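Side-chain contacts in DUF3829 family protein (Bacteroides vulgatus, PDB 4YJW), which is of unknown function but is probably a lipoprotein and folds into an elongated, all-helical bundle: residues N16-Y21 / T149-G154; Y22-K27 / T67-N72; V57-V62 / R94-F99; E79-N84 / F145-P150. One frame throughout, in Å; residues are numbered along the deposited sequence. Where two conformers were deposited one is given.

Interaction 1 of 4, residues N16-Y21 / T149-G154; sequences NEVMKY and TPIVEG
V18 of helix 10-32 lies against I151 and V152 of helix 121-159, and M19 against V152 as well; together they illustrate how two helices join through apolar groups alone. Over segments 16-21 and 149-154 the axes approach to 9.4 Å and run roughly antiparallel, with a signed crossing angle of -142°; the backbones come nearest at V18 and V152, whose CA atoms lie 6.6 Å apart. M19, a selenomethionine, is the longer arm. Its CB leaves the helix obliquely to the partner, and CG carries the chain onward still short of V152. Bends at chi2 (-47°) and chi3 then fold the end round, so the reach comes late: SE settles 4.0 Å from V152 CG1 and 4.2 Å from V152 O. The terminal CE closes on the same methyl, 4.1 Å from V152 CG1, which therefore faces the last two atoms of the chain, the two side chains lying roughly at right angles. V18 works differently, being short and pointed toward the partner helix. Its CG1, anti to the backbone N (chi1 170°), rests 3.8 Å from I151 CG2 and 4.2 Å from V152 CG2, and the V18 and I151 side chains cross at about a right angle. Beyond the two segments, A155 and Y76 also touch V18, while L159 lies against M19. The E17-K20 pair takes no part in the contact: K20 NZ and E17 OE2 form a salt bridge of 2.8 Å. The arrangement is apolar packing between the near-antiparallel first and last long helices of this all-alpha bundle.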
# COMPACT_ATOMS: atom_id res chain seq x y z
N ASN A 16 -10.91 -22.77 -3.09
CA ASN A 16 -11.56 -22.07 -1.98
C ASN A 16 -10.59 -21.13 -1.29
O ASN A 16 -11.00 -20.05 -0.85
CB ASN A 16 -12.15 -23.06 -0.98
CG ASN A 16 -13.44 -23.67 -1.44
OD1 ASN A 16 -14.30 -23.01 -2.04
ND2 ASN A 16 -13.62 -24.96 -1.13
N GLU A 17 -9.31 -21.53 -1.20
CA GLU A 17 -8.27 -20.70 -0.58
C GLU A 17 -7.97 -19.51 -1.49
O GLU A 17 -7.76 -18.41 -0.99
CB GLU A 17 -6.98 -21.48 -0.26
CG GLU A 17 -7.17 -22.57 0.80
CD GLU A 17 -7.75 -22.08 2.12
OE1 GLU A 17 -7.19 -21.12 2.70
OE2 GLU A 17 -8.80 -22.61 2.53
N VAL A 18 -7.97 -19.71 -2.82
CA VAL A 18 -7.76 -18.59 -3.75
C VAL A 18 -8.87 -17.54 -3.52
O VAL A 18 -8.57 -16.35 -3.42
CB VAL A 18 -7.71 -19.07 -5.23
CG1 VAL A 18 -7.73 -17.88 -6.20
CG2 VAL A 18 -6.47 -19.93 -5.47
N MSE A 19 -10.14 -17.99 -3.39
CA MSE A 19 -11.26 -17.06 -3.16
C MSE A 19 -11.09 -16.28 -1.84
O MSE A 19 -11.37 -15.08 -1.78
CB MSE A 19 -12.62 -17.81 -3.16
CG MSE A 19 -12.96 -18.46 -4.50
SE MSE A 19 -12.70 -17.29 -6.05
CE MSE A 19 -13.88 -15.82 -5.59
N LYS A 20 -10.59 -16.95 -0.79
CA LYS A 20 -10.35 -16.31 0.52
C LYS A 20 -9.28 -15.25 0.37
O LYS A 20 -9.45 -14.12 0.85
CB LYS A 20 -9.97 -17.33 1.60
CG LYS A 20 -11.07 -18.36 1.92
CD LYS A 20 -10.58 -19.38 2.97
CE LYS A 20 -11.59 -20.50 3.14
NZ LYS A 20 -11.04 -21.61 3.98
N TYR A 21 -8.19 -15.59 -0.34
CA TYR A 21 -7.07 -14.68 -0.59
C TYR A 21 -7.53 -13.47 -1.39
O TYR A 21 -7.19 -12.33 -1.05
CB TYR A 21 -5.93 -15.42 -1.32
CG TYR A 21 -4.64 -14.62 -1.37
CD1 TYR A 21 -4.43 -13.67 -2.37
CD2 TYR A 21 -3.61 -14.85 -0.46
CE1 TYR A 21 -3.25 -12.93 -2.43
CE2 TYR A 21 -2.42 -14.13 -0.52
CZ TYR A 21 -2.24 -13.17 -1.51
OH TYR A 21 -1.08 -12.44 -1.61
N THR A 149 -6.91 -11.62 -10.66
CA THR A 149 -8.19 -11.80 -11.36
C THR A 149 -8.15 -13.01 -12.38
O THR A 149 -9.12 -13.76 -12.32
CB THR A 149 -8.73 -10.50 -11.96
OG1 THR A 149 -7.74 -9.87 -12.74
CG2 THR A 149 -9.20 -9.52 -10.87
N PRO A 150 -7.08 -13.36 -13.15
CA PRO A 150 -7.16 -14.57 -13.99
C PRO A 150 -7.17 -15.87 -13.17
O PRO A 150 -7.84 -16.83 -13.56
CB PRO A 150 -5.90 -14.48 -14.87
CG PRO A 150 -5.50 -13.01 -14.84
CD PRO A 150 -5.83 -12.61 -13.42
N ILE A 151 -6.44 -15.90 -12.02
CA ILE A 151 -6.38 -17.06 -11.10
C ILE A 151 -7.77 -17.26 -10.46
O ILE A 151 -8.22 -18.40 -10.30
CB ILE A 151 -5.28 -16.86 -10.01
CG1 ILE A 151 -3.89 -16.58 -10.62
CG2 ILE A 151 -5.22 -18.10 -9.05
CD1 ILE A 151 -2.79 -16.10 -9.61
N VAL A 152 -8.43 -16.15 -10.09
CA VAL A 152 -9.77 -16.11 -9.49
C VAL A 152 -10.77 -16.73 -10.48
O VAL A 152 -11.61 -17.54 -10.06
CB VAL A 152 -10.15 -14.67 -9.06
CG1 VAL A 152 -11.65 -14.54 -8.79
CG2 VAL A 152 -9.37 -14.31 -7.79
N GLU A 153 -10.64 -16.39 -11.78
CA GLU A 153 -11.50 -16.96 -12.83
C GLU A 153 -11.26 -18.48 -12.89
O GLU A 153 -12.21 -19.25 -13.01
CB GLU A 153 -11.26 -16.29 -14.19
CG GLU A 153 -12.10 -16.83 -15.35
CD GLU A 153 -13.57 -17.13 -15.12
OE1 GLU A 153 -14.27 -16.32 -14.48
OE2 GLU A 153 -14.03 -18.18 -15.64
N GLY A 154 -10.00 -18.88 -12.74
CA GLY A 154 -9.59 -20.29 -12.73
C GLY A 154 -10.20 -21.02 -11.53
O GLY A 154 -10.62 -22.18 -11.65

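Interaction 2 of 4, residues Y22-K27 / T67-N72; sequences YDTSLK and TVFVSN
T24 and S25 of helix 10-32 close on V70 of the short helix 64-71, and a single methyl, V70 CG1, receives both. T24 CG2 comes to 3.7 Å from V70 CG1, and S25 OG reaches the same V70 CG1 at 3.8 Å. This is the tight part of the contact: S25 and V70 are buried, their CA atoms 6.7 Å apart, and I28, Y89 and F93 also pack against V70. The chi1 of V70 (-62°) turns CG1 beside its backbone N and out toward the two hydroxyl-bearing residues. Both hydroxyls have polar partners elsewhere, which explains how they can sit beside a hydrocarbon. T24 OG1 bonds back to K20 O, one turn earlier in its helix; S25 OG is hydrogen-bonded to Y89 OH and also to Y21 O. The looser part lies at F69, near the margin of the interface. T24 OG1 is 4.2 Å from F69 CD2, a distant and slanting approach, the side chains crossing at about a right angle; both residues retain some exposure, and Y21 and Y76 give the ring further company. Toward its end the short helix is tied within itself: S71 OG donates to T67 O at 2.8 Å from above the carbonyl plane, while S71 N reaches that oxygen from the opposite face. N72 then leaves helical geometry. The axes of segments 22-27 and 67-71 pass 9.9 Å apart at 119°. Serine and threonine hydroxyls returned to carbonyls of the preceding turn are a familiar helix feature, used here where a short connecting helix is laid steeply across a long one.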
# COMPACT_ATOMS: atom_id res chain seq x y z
N TYR A 22 -8.36 -13.69 -2.42
CA TYR A 22 -8.89 -12.59 -3.23
C TYR A 22 -9.81 -11.69 -2.41
O TYR A 22 -9.67 -10.46 -2.45
CB TYR A 22 -9.62 -13.13 -4.45
CG TYR A 22 -10.25 -12.05 -5.31
CD1 TYR A 22 -9.47 -11.08 -5.93
CD2 TYR A 22 -11.62 -12.06 -5.58
CE1 TYR A 22 -10.03 -10.11 -6.76
CE2 TYR A 22 -12.19 -11.11 -6.43
CZ TYR A 22 -11.40 -10.12 -6.99
OH TYR A 22 -11.96 -9.17 -7.82
N ASP A 23 -10.77 -12.28 -1.68
CA ASP A 23 -11.69 -11.50 -0.84
C ASP A 23 -10.93 -10.63 0.18
O ASP A 23 -11.25 -9.45 0.34
CB ASP A 23 -12.70 -12.43 -0.13
CG ASP A 23 -13.70 -13.09 -1.07
OD1 ASP A 23 -13.97 -12.52 -2.16
OD2 ASP A 23 -14.22 -14.17 -0.72
N THR A 24 -9.88 -11.20 0.84
CA THR A 24 -9.07 -10.48 1.83
C THR A 24 -8.29 -9.37 1.11
O THR A 24 -8.27 -8.23 1.59
CB THR A 24 -8.16 -11.48 2.58
OG1 THR A 24 -9.00 -12.47 3.21
CG2 THR A 24 -7.30 -10.79 3.63
N SER A 25 -7.72 -9.69 -0.08
CA SER A 25 -6.98 -8.71 -0.89
C SER A 25 -7.88 -7.52 -1.23
O SER A 25 -7.44 -6.38 -1.11
CB SER A 25 -6.44 -9.33 -2.17
OG SER A 25 -5.35 -10.18 -1.84
N LEU A 26 -9.13 -7.77 -1.64
CA LEU A 26 -10.08 -6.71 -1.99
C LEU A 26 -10.31 -5.75 -0.80
O LEU A 26 -10.23 -4.53 -0.95
CB LEU A 26 -11.43 -7.32 -2.43
CG LEU A 26 -11.57 -7.81 -3.87
CD1 LEU A 26 -12.91 -8.52 -4.05
CD2 LEU A 26 -11.50 -6.66 -4.86
N LYS A 27 -10.55 -6.32 0.39
CA LYS A 27 -10.80 -5.56 1.62
C LYS A 27 -9.58 -4.79 2.08
O LYS A 27 -9.68 -3.60 2.41
CB LYS A 27 -11.24 -6.50 2.76
CG LYS A 27 -12.66 -7.00 2.67
CD LYS A 27 -12.96 -8.01 3.77
CE LYS A 27 -14.23 -8.79 3.51
NZ LYS A 27 -14.45 -9.84 4.54
N THR A 67 -3.17 -9.05 7.09
CA THR A 67 -1.84 -8.68 6.58
C THR A 67 -0.97 -9.94 6.48
O THR A 67 -0.35 -10.16 5.45
CB THR A 67 -1.21 -7.60 7.49
OG1 THR A 67 -2.03 -6.43 7.46
CG2 THR A 67 0.18 -7.19 7.02
N VAL A 68 -0.95 -10.74 7.55
CA VAL A 68 -0.18 -12.00 7.57
C VAL A 68 -0.66 -12.93 6.44
O VAL A 68 0.16 -13.53 5.73
CB VAL A 68 -0.27 -12.70 8.95
CG1 VAL A 68 0.37 -14.09 8.90
CG2 VAL A 68 0.36 -11.85 10.04
N PHE A 69 -1.99 -13.05 6.29
CA PHE A 69 -2.57 -13.95 5.30
C PHE A 69 -2.14 -13.56 3.88
O PHE A 69 -1.69 -14.42 3.13
CB PHE A 69 -4.11 -14.01 5.42
CG PHE A 69 -4.76 -15.09 4.58
CD1 PHE A 69 -4.65 -16.43 4.92
CD2 PHE A 69 -5.54 -14.75 3.47
CE1 PHE A 69 -5.27 -17.43 4.15
CE2 PHE A 69 -6.16 -15.74 2.71
CZ PHE A 69 -6.00 -17.07 3.04
N VAL A 70 -2.25 -12.27 3.53
CA VAL A 70 -1.93 -11.86 2.15
C VAL A 70 -0.40 -11.78 1.92
O VAL A 70 0.04 -11.88 0.78
CB VAL A 70 -2.63 -10.56 1.72
CG1 VAL A 70 -4.16 -10.73 1.74
CG2 VAL A 70 -2.17 -9.34 2.53
N SER A 71 0.39 -11.56 3.00
CA SER A 71 1.86 -11.43 2.89
C SER A 71 2.51 -12.76 2.63
O SER A 71 3.64 -12.79 2.14
CB SER A 71 2.44 -10.86 4.19
OG SER A 71 2.08 -9.50 4.33
N ASN A 72 1.83 -13.85 3.00
CA ASN A 72 2.35 -15.21 2.87
C ASN A 72 1.43 -16.07 1.99
O ASN A 72 0.83 -17.04 2.48
CB ASN A 72 2.55 -15.84 4.26
CG ASN A 72 3.45 -15.04 5.16
OD1 ASN A 72 2.98 -14.25 5.98
ND2 ASN A 72 4.75 -15.17 4.98

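Interaction 3 of 4, residues V57-V62 / R94-F99; sequences VSQPVV and RSISAF
The contact of Q59 with I96 and S97 is a loop-on-helix contact, part apolar and part water-bridged, in which the extended segment 57-62, between helices 35-44 and 64-71, runs beside the middle of the long helix 79-111. Q59 supplies most of it from the loop. Its CG lies anti to the backbone N (chi1 -177°) and the chain stays straight beyond, so the side chain spans a gap across which the nearest CA atoms, those of Q59 and S97, are 7.3 Å apart. The aliphatic part comes first: Q59 CG is 3.8 Å from I96 CG2. The glutamine chain passes along this methyl, with Q59 NE2 also 3.8 Å from I96 CG2. On the amide's other branch, Q59 OE1 passes 3.8 Å from S97 CA. It stands too far from the serine hydroxyl for a direct bond, Q59 OE1 to S97 OG being 4.4 Å, and a water closes the interval. The water donates to Q59 OE1 at 2.7 Å and is also bonded to S97 OG at 2.7 Å. Were Q59 replaced by alanine, the water would probably lose its glutamine acceptor and I96 CG2 part of its cover. I96 itself is buried, with L32 and L137 on two other helices touching it, whereas S97 lies toward the margin; Y100 adds its side chain against Q59 and P60. In this way the extended linker between helices 35-44 and 64-71 packs along helix 79-111 of the all-alpha bundle.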
# COMPACT_ATOMS: atom_id res chain seq x y z
N VAL A 57 -1.93 13.32 9.79
CA VAL A 57 -2.58 12.34 8.89
C VAL A 57 -2.03 10.98 9.30
O VAL A 57 -0.89 10.68 8.98
CB VAL A 57 -2.40 12.63 7.38
CG1 VAL A 57 -3.17 11.58 6.58
CG2 VAL A 57 -2.93 14.04 7.04
N SER A 58 -2.82 10.20 10.02
CA SER A 58 -2.39 8.90 10.55
C SER A 58 -2.37 7.81 9.48
O SER A 58 -3.21 7.80 8.59
CB SER A 58 -3.30 8.47 11.69
OG SER A 58 -3.34 9.45 12.71
N GLN A 59 -1.41 6.87 9.61
CA GLN A 59 -1.35 5.74 8.69
C GLN A 59 -2.56 4.85 8.93
O GLN A 59 -2.82 4.55 10.09
CB GLN A 59 -0.07 4.92 8.97
CG GLN A 59 0.14 3.76 8.03
CD GLN A 59 1.33 2.95 8.46
OE1 GLN A 59 2.33 3.48 8.93
NE2 GLN A 59 1.21 1.65 8.38
N PRO A 60 -3.28 4.39 7.89
CA PRO A 60 -4.38 3.44 8.14
C PRO A 60 -3.83 2.13 8.72
O PRO A 60 -2.75 1.72 8.33
CB PRO A 60 -5.01 3.24 6.74
CG PRO A 60 -3.99 3.68 5.78
CD PRO A 60 -3.10 4.67 6.45
N VAL A 61 -4.52 1.55 9.71
CA VAL A 61 -4.07 0.29 10.33
C VAL A 61 -5.15 -0.74 10.03
O VAL A 61 -6.28 -0.61 10.48
CB VAL A 61 -3.71 0.41 11.84
CG1 VAL A 61 -3.34 -0.96 12.43
CG2 VAL A 61 -2.58 1.41 12.07
N VAL A 62 -4.81 -1.72 9.20
CA VAL A 62 -5.76 -2.76 8.79
C VAL A 62 -5.62 -3.98 9.69
O VAL A 62 -4.77 -3.98 10.57
CB VAL A 62 -5.57 -3.12 7.29
CG1 VAL A 62 -5.93 -1.93 6.41
CG2 VAL A 62 -4.13 -3.59 7.02
N ARG A 94 5.87 -1.71 3.04
CA ARG A 94 7.02 -0.85 3.33
C ARG A 94 6.78 0.56 2.81
O ARG A 94 7.13 1.53 3.51
CB ARG A 94 8.31 -1.42 2.73
CG ARG A 94 8.97 -2.50 3.59
CD ARG A 94 10.12 -3.13 2.83
NE ARG A 94 10.90 -4.06 3.64
CZ ARG A 94 12.21 -3.95 3.86
NH1 ARG A 94 12.90 -2.94 3.34
NH2 ARG A 94 12.84 -4.85 4.61
N SER A 95 6.18 0.68 1.59
CA SER A 95 5.88 1.97 0.93
C SER A 95 4.82 2.75 1.69
O SER A 95 4.94 3.98 1.80
CB SER A 95 5.46 1.78 -0.53
OG SER A 95 6.57 1.35 -1.30
N ILE A 96 3.81 2.04 2.23
CA ILE A 96 2.75 2.68 3.04
C ILE A 96 3.38 3.28 4.27
O ILE A 96 3.13 4.44 4.59
CB ILE A 96 1.60 1.68 3.40
CG1 ILE A 96 0.65 1.44 2.19
CG2 ILE A 96 0.77 2.19 4.62
CD1 ILE A 96 -0.26 2.78 1.70
N SER A 97 4.24 2.50 4.93
CA SER A 97 4.91 2.96 6.15
C SER A 97 5.74 4.21 5.86
O SER A 97 5.58 5.23 6.53
CB SER A 97 5.79 1.85 6.71
OG SER A 97 6.39 2.28 7.92
N ALA A 98 6.54 4.16 4.80
CA ALA A 98 7.41 5.28 4.41
C ALA A 98 6.58 6.52 4.08
O ALA A 98 6.97 7.61 4.49
CB ALA A 98 8.26 4.89 3.22
N PHE A 99 5.49 6.36 3.30
CA PHE A 99 4.66 7.48 2.87
C PHE A 99 4.11 8.26 4.07
O PHE A 99 4.24 9.49 4.12
CB PHE A 99 3.52 7.01 1.95
CG PHE A 99 2.75 8.18 1.35
CD1 PHE A 99 3.26 8.87 0.25
CD2 PHE A 99 1.54 8.59 1.90
CE1 PHE A 99 2.54 9.94 -0.31
CE2 PHE A 99 0.84 9.68 1.36
CZ PHE A 99 1.33 10.33 0.24
O HOH W 1 4.43 1.95 9.81

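Interaction 4 of 4, residues E79-N84 / F145-P150; sequences ENDRQN and FDILTP
Two torsions of I147 explain how it serves both ends of this contact: chi1 of -69° puts CG2 anti to the backbone N, and chi2 of 158° stretches CD1 outward, so its two methyl ends reach different residues of helix 79-111. CD1 goes to N84, 3.7 Å from N84 CB and 4.1 Å from the carbonyl carbon N84 C. It thus meets the base of the asparagine and not its amide, since chi1 of N84 (-70°) sets CG anti to the carbonyl carbon. CG2 turns to D81, lying 4.0 Å from D81 OD1. Here the aspartate and isoleucine side chains slide past one another in opposite directions, and the meeting is one of methyl with carboxylate oxygen, without a bond. The CA atoms of D81 and I147 stand 7.0 Å apart, the closest backbone pair. I147 contributes the most to the interface, and D81 and N84, one turn apart on their own helix, receive it between them. All three keep some exposure, which suits the polar character of the two partners. At the start of the helix D81 N donates to S78 OG. Separately, Q83 NE2 makes a weak bond of 3.0 Å to E79 OE2. At the far end of segment 145-150, the N of P150 has no bond to the preceding turn and helix 121-159 kinks. The contact lies at the start of helix 79-111, where it comes alongside helix 121-159; L85 continues the seam against I147 and L148, and L148 then leads on to Y21 and S25 of helix 10-32.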
# COMPACT_ATOMS: atom_id res chain seq x y z
N GLU A 79 4.56 -21.16 -8.04
CA GLU A 79 5.73 -20.54 -7.41
C GLU A 79 5.95 -19.12 -7.95
O GLU A 79 6.25 -18.22 -7.16
CB GLU A 79 6.99 -21.43 -7.59
CG GLU A 79 8.27 -20.90 -6.94
CD GLU A 79 8.25 -20.49 -5.47
OE1 GLU A 79 7.33 -20.91 -4.73
OE2 GLU A 79 9.19 -19.77 -5.06
N ASN A 80 5.74 -18.91 -9.27
CA ASN A 80 5.89 -17.59 -9.87
C ASN A 80 4.87 -16.59 -9.31
O ASN A 80 5.26 -15.50 -8.89
CB ASN A 80 5.77 -17.66 -11.39
CG ASN A 80 6.11 -16.36 -12.06
OD1 ASN A 80 7.23 -15.85 -11.97
ND2 ASN A 80 5.13 -15.77 -12.73
N ASP A 81 3.57 -16.96 -9.30
CA ASP A 81 2.50 -16.09 -8.77
C ASP A 81 2.69 -15.81 -7.29
O ASP A 81 2.47 -14.68 -6.85
CB ASP A 81 1.11 -16.69 -9.06
CG ASP A 81 0.73 -16.64 -10.53
OD1 ASP A 81 1.18 -15.70 -11.23
OD2 ASP A 81 -0.02 -17.53 -10.98
N ARG A 82 3.11 -16.84 -6.53
CA ARG A 82 3.37 -16.75 -5.09
C ARG A 82 4.46 -15.71 -4.82
O ARG A 82 4.30 -14.86 -3.95
CB ARG A 82 3.79 -18.14 -4.56
CG ARG A 82 3.81 -18.27 -3.05
CD ARG A 82 4.39 -19.61 -2.63
NE ARG A 82 4.16 -19.87 -1.22
CZ ARG A 82 4.69 -20.88 -0.54
NH1 ARG A 82 5.50 -21.74 -1.14
NH2 ARG A 82 4.41 -21.04 0.75
N GLN A 83 5.58 -15.78 -5.59
CA GLN A 83 6.70 -14.84 -5.45
C GLN A 83 6.30 -13.41 -5.82
O GLN A 83 6.63 -12.46 -5.10
CB GLN A 83 7.91 -15.28 -6.28
CG GLN A 83 8.68 -16.47 -5.68
CD GLN A 83 9.02 -16.32 -4.21
OE1 GLN A 83 9.64 -15.34 -3.77
NE2 GLN A 83 8.61 -17.29 -3.42
N ASN A 84 5.58 -13.24 -6.94
CA ASN A 84 5.12 -11.92 -7.37
C ASN A 84 4.13 -11.30 -6.36
O ASN A 84 4.23 -10.11 -6.09
CB ASN A 84 4.53 -11.97 -8.76
CG ASN A 84 5.60 -12.22 -9.82
OD1 ASN A 84 6.79 -11.92 -9.62
ND2 ASN A 84 5.21 -12.78 -10.94
N PHE A 145 -4.03 -6.97 -8.08
CA PHE A 145 -5.32 -7.30 -8.71
C PHE A 145 -5.11 -7.96 -10.07
O PHE A 145 -5.81 -8.94 -10.39
CB PHE A 145 -6.21 -6.06 -8.86
CG PHE A 145 -6.80 -5.57 -7.55
CD1 PHE A 145 -7.41 -6.46 -6.67
CD2 PHE A 145 -6.79 -4.22 -7.24
CE1 PHE A 145 -7.93 -6.01 -5.45
CE2 PHE A 145 -7.34 -3.76 -6.03
CZ PHE A 145 -7.90 -4.66 -5.14
N ASP A 146 -4.12 -7.49 -10.85
CA ASP A 146 -3.85 -8.06 -12.18
C ASP A 146 -3.32 -9.49 -12.11
O ASP A 146 -3.64 -10.29 -13.00
CB ASP A 146 -2.90 -7.18 -13.00
CG ASP A 146 -3.51 -5.85 -13.37
OD1 ASP A 146 -4.73 -5.65 -13.10
OD2 ASP A 146 -2.78 -4.98 -13.87
N ILE A 147 -2.54 -9.84 -11.07
CA ILE A 147 -2.08 -11.23 -10.89
C ILE A 147 -3.29 -12.11 -10.53
O ILE A 147 -3.43 -13.23 -11.02
CB ILE A 147 -0.98 -11.33 -9.78
CG1 ILE A 147 0.34 -10.66 -10.20
CG2 ILE A 147 -0.73 -12.79 -9.34
CD1 ILE A 147 1.23 -10.24 -9.02
N LEU A 148 -4.11 -11.63 -9.60
CA LEU A 148 -5.20 -12.42 -9.04
C LEU A 148 -6.41 -12.64 -9.95
O LEU A 148 -6.94 -13.75 -9.97
CB LEU A 148 -5.70 -11.77 -7.75
CG LEU A 148 -4.77 -11.78 -6.51
CD1 LEU A 148 -5.42 -11.03 -5.35
CD2 LEU A 148 -4.47 -13.20 -6.04
N THR A 149 -6.91 -11.62 -10.66
CA THR A 149 -8.19 -11.80 -11.36
C THR A 149 -8.15 -13.01 -12.38
O THR A 149 -9.12 -13.76 -12.32
CB THR A 149 -8.73 -10.50 -11.96
OG1 THR A 149 -7.74 -9.87 -12.74
CG2 THR A 149 -9.20 -9.52 -10.87
N PRO A 150 -7.08 -13.36 -13.15
CA PRO A 150 -7.16 -14.57 -13.99
C PRO A 150 -7.17 -15.87 -13.17
O PRO A 150 -7.84 -16.83 -13.56
CB PRO A 150 -5.90 -14.48 -14.87
CG PRO A 150 -5.50 -13.01 -14.84
CD PRO A 150 -5.83 -12.61 -13.42

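In the fold
Helix 10-32 serves interactions 1 and 2, helix 121-159 serves 1 and 4, and helix 79-111 serves 3 and 4, so the four contacts share the three long helices of the bundle. Interactions 1, 2 and 3 are partly buried. The first two touch: Y21 OH meets V70 O at 2.7 Å, a probable hydrogen bond, beside packing on the rings of Y22 and F69. Interaction 4 is a surface contact, which matches its aspartate and asparagine partners, yet it adjoins interaction 1 through I151 and D81. Interaction 3 is remote from 1 and 4 but adjoins 2 through V62 and T67, and alone uses a loop and a bridging water where the others rely on direct helix-helix contact.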